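Local atomic coordinates of alpha-L-arabinosidase (Xanthomonas axonopodis pv. citri, PDB entry 6D25), a protein that probably removes L-arabinofuranosyl side groups from arabinoxylans, including those on internal di-substituted units, as a trimeric GH51 arabinofuranosidase. Residues A[112-115]-A[116-119]. Numbering follows the deposited sequence.
Sequences GTPA and KRPI
Pro-114 lies over one face of the Arg-117 guanidinium, its CG 4.0 Å above the plane and offset toward the rim, while the carbonyl of Gly-112 meets the edge. The setting is a 3-10 turn, residues 114-116, in the loop between strands 93-96 and 120-122 of a chain whose eight parallel strands, in sequential order, form the (beta/alpha)8 barrel of GH51 enzymes. Gly-112 O lies nearly in the guanidinium plane and takes two side-on bonds, from Arg-117 NE at 2.9 Å and from NH2 at 3.0 Å. The N-H...O angles are 147° at NE and 142° at NH2, bent as expected when two neighbouring N-H groups converge on one oxygen. Arg-117 reaches that far because its chain is extended from CG to NE, after a chi1 of -58° has set CG beside the backbone N. This double grip fixes the rotation of the guanidinium; NH1 bonds to Asn-132 O, and NH2 also makes a salt bridge with Glu-138. A buried arginine thus ties the turn to the start of helix 136-146.

Gly-112 suits its place because its positive phi would press a CB against the preceding carbonyl. Pro-114, with phi already held near the 3-10 value, starts the turn and loses no needed N-H. Two successive i to i+3 bonds close it: Lys-116 N to Thr-113 O, 3.0 Å, and Arg-117 N to Pro-114 O, 3.1 Å. On the exposed side, Lys-116 runs extended alongside Thr-113, CD 4.0 Å from the threonine CB. A water bridges their polar ends, accepting from Lys-116 NZ at 2.8 Å and hydrogen-bonded to Thr-113 OG1 at 2.9 Å.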
ATOM      1  N   GLY A 112      13.318 -15.770  17.794  1.00 17.36           N
ATOM      2  CA  GLY A 112      14.747 -15.995  17.797  1.00 17.83           C
ATOM      3  C   GLY A 112      15.289 -15.832  19.183  1.00 18.33           C
ATOM      4  O   GLY A 112      14.536 -15.560  20.132  1.00 17.52           O
ATOM      5  N   THR A 113      16.608 -16.022  19.306  1.00 19.32           N
ATOM      6  CA  THR A 113      17.276 -15.887  20.578  1.00 20.45           C
ATOM      7  C   THR A 113      16.824 -14.571  21.250  1.00 19.90           C
ATOM      8  O   THR A 113      16.871 -13.523  20.631  1.00 19.25           O
ATOM      9  CB  THR A 113      18.787 -15.812  20.337  1.00 22.39           C
ATOM     10  OG1 THR A 113      19.211 -17.015  19.673  1.00 25.02           O
ATOM     11  CG2 THR A 113      19.594 -15.596  21.610  1.00 23.70           C
ATOM     12  N   PRO A 114      16.398 -14.631  22.536  1.00 19.88           N
ATOM     13  CA  PRO A 114      15.816 -13.402  23.161  1.00 19.53           C
ATOM     14  C   PRO A 114      16.756 -12.204  23.161  1.00 19.77           C
ATOM     15  O   PRO A 114      16.282 -11.117  22.892  1.00 18.36           O
ATOM     16  CB  PRO A 114      15.557 -13.869  24.592  1.00 20.23           C
ATOM     17  CG  PRO A 114      15.128 -15.321  24.404  1.00 19.81           C
ATOM     18  CD  PRO A 114      16.090 -15.848  23.353  1.00 19.98           C
ATOM     19  N   ALA A 115      18.074 -12.433  23.398  1.00 20.07           N
ATOM     20  CA  ALA A 115      19.013 -11.314  23.444  1.00 21.34           C
ATOM     21  C   ALA A 115      19.146 -10.632  22.087  1.00 21.14           C
ATOM     22  O   ALA A 115      19.600  -9.494  22.026  1.00 21.44           O
ATOM     23  CB  ALA A 115      20.373 -11.761  23.947  1.00 23.25           C
ATOM     24  N   LYS A 116      18.778 -11.277  21.003  1.00 20.46           N
ATOM     25  CA  LYS A 116      18.925 -10.680  19.700  1.00 20.26           C
ATOM     26  C   LYS A 116      17.624 -10.026  19.238  1.00 19.25           C
ATOM     27  O   LYS A 116      17.622  -9.424  18.219  1.00 19.17           O
ATOM     28  CB  LYS A 116      19.254 -11.753  18.654  1.00 20.28           C
ATOM     29  CG  LYS A 116      20.522 -12.549  18.872  1.00 21.15           C
ATOM     30  CD  LYS A 116      20.750 -13.541  17.761  1.00 20.91           C
ATOM     31  CE  LYS A 116      22.156 -14.104  17.793  1.00 21.56           C
ATOM     32  NZ  LYS A 116      22.420 -14.933  16.593  1.00 21.10           N
ATOM     33  N   ARG A 117      16.535 -10.141  19.980  1.00 18.26           N
ATOM     34  CA  ARG A 117      15.308  -9.477  19.582  1.00 17.98           C
ATOM     35  C   ARG A 117      15.444  -7.965  19.854  1.00 18.87           C
ATOM     36  O   ARG A 117      15.929  -7.555  20.899  1.00 18.29           O
ATOM     37  CB  ARG A 117      14.110 -10.017  20.354  1.00 16.98           C
ATOM     38  CG  ARG A 117      13.909 -11.516  20.179  1.00 16.77           C
ATOM     39  CD  ARG A 117      12.764 -12.023  20.977  1.00 16.13           C
ATOM     40  NE  ARG A 117      12.715 -13.476  20.971  1.00 16.27           N
ATOM     41  CZ  ARG A 117      11.870 -14.198  21.697  1.00 16.37           C
ATOM     42  NH1 ARG A 117      10.933 -13.582  22.388  1.00 15.16           N
ATOM     43  NH2 ARG A 117      12.006 -15.514  21.763  1.00 15.90           N
ATOM     44  N   PRO A 118      14.965  -7.145  18.917  1.00 19.86           N
ATOM     45  CA  PRO A 118      15.106  -5.716  19.093  1.00 20.50           C
ATOM     46  C   PRO A 118      14.150  -5.170  20.166  1.00 19.53           C
ATOM     47  O   PRO A 118      13.062  -5.691  20.376  1.00 19.71           O
ATOM     48  CB  PRO A 118      14.791  -5.133  17.730  1.00 20.87           C
ATOM     49  CG  PRO A 118      13.847  -6.131  17.154  1.00 21.76           C
ATOM     50  CD  PRO A 118      14.409  -7.466  17.599  1.00 21.06           C
ATOM     51  N   ILE A 119      14.597  -4.158  20.871  1.00 19.58           N
ATOM     52  CA  ILE A 119      13.751  -3.400  21.758  1.00 19.21           C
ATOM     53  C   ILE A 119      13.044  -2.348  20.902  1.00 18.61           C
ATOM     54  O   ILE A 119      13.706  -1.568  20.209  1.00 18.68           O
ATOM     55  CB  ILE A 119      14.576  -2.775  22.893  1.00 20.09           C
ATOM     56  CG1 ILE A 119      15.351  -3.854  23.653  1.00 21.33           C
ATOM     57  CG2 ILE A 119      13.696  -1.932  23.789  1.00 19.74           C
ATOM     58  CD1 ILE A 119      16.300  -3.314  24.659  1.00 22.51           C
TER
HETATM   59  O   HOH W   1      20.627 -16.979  17.136  1.00 24.88           O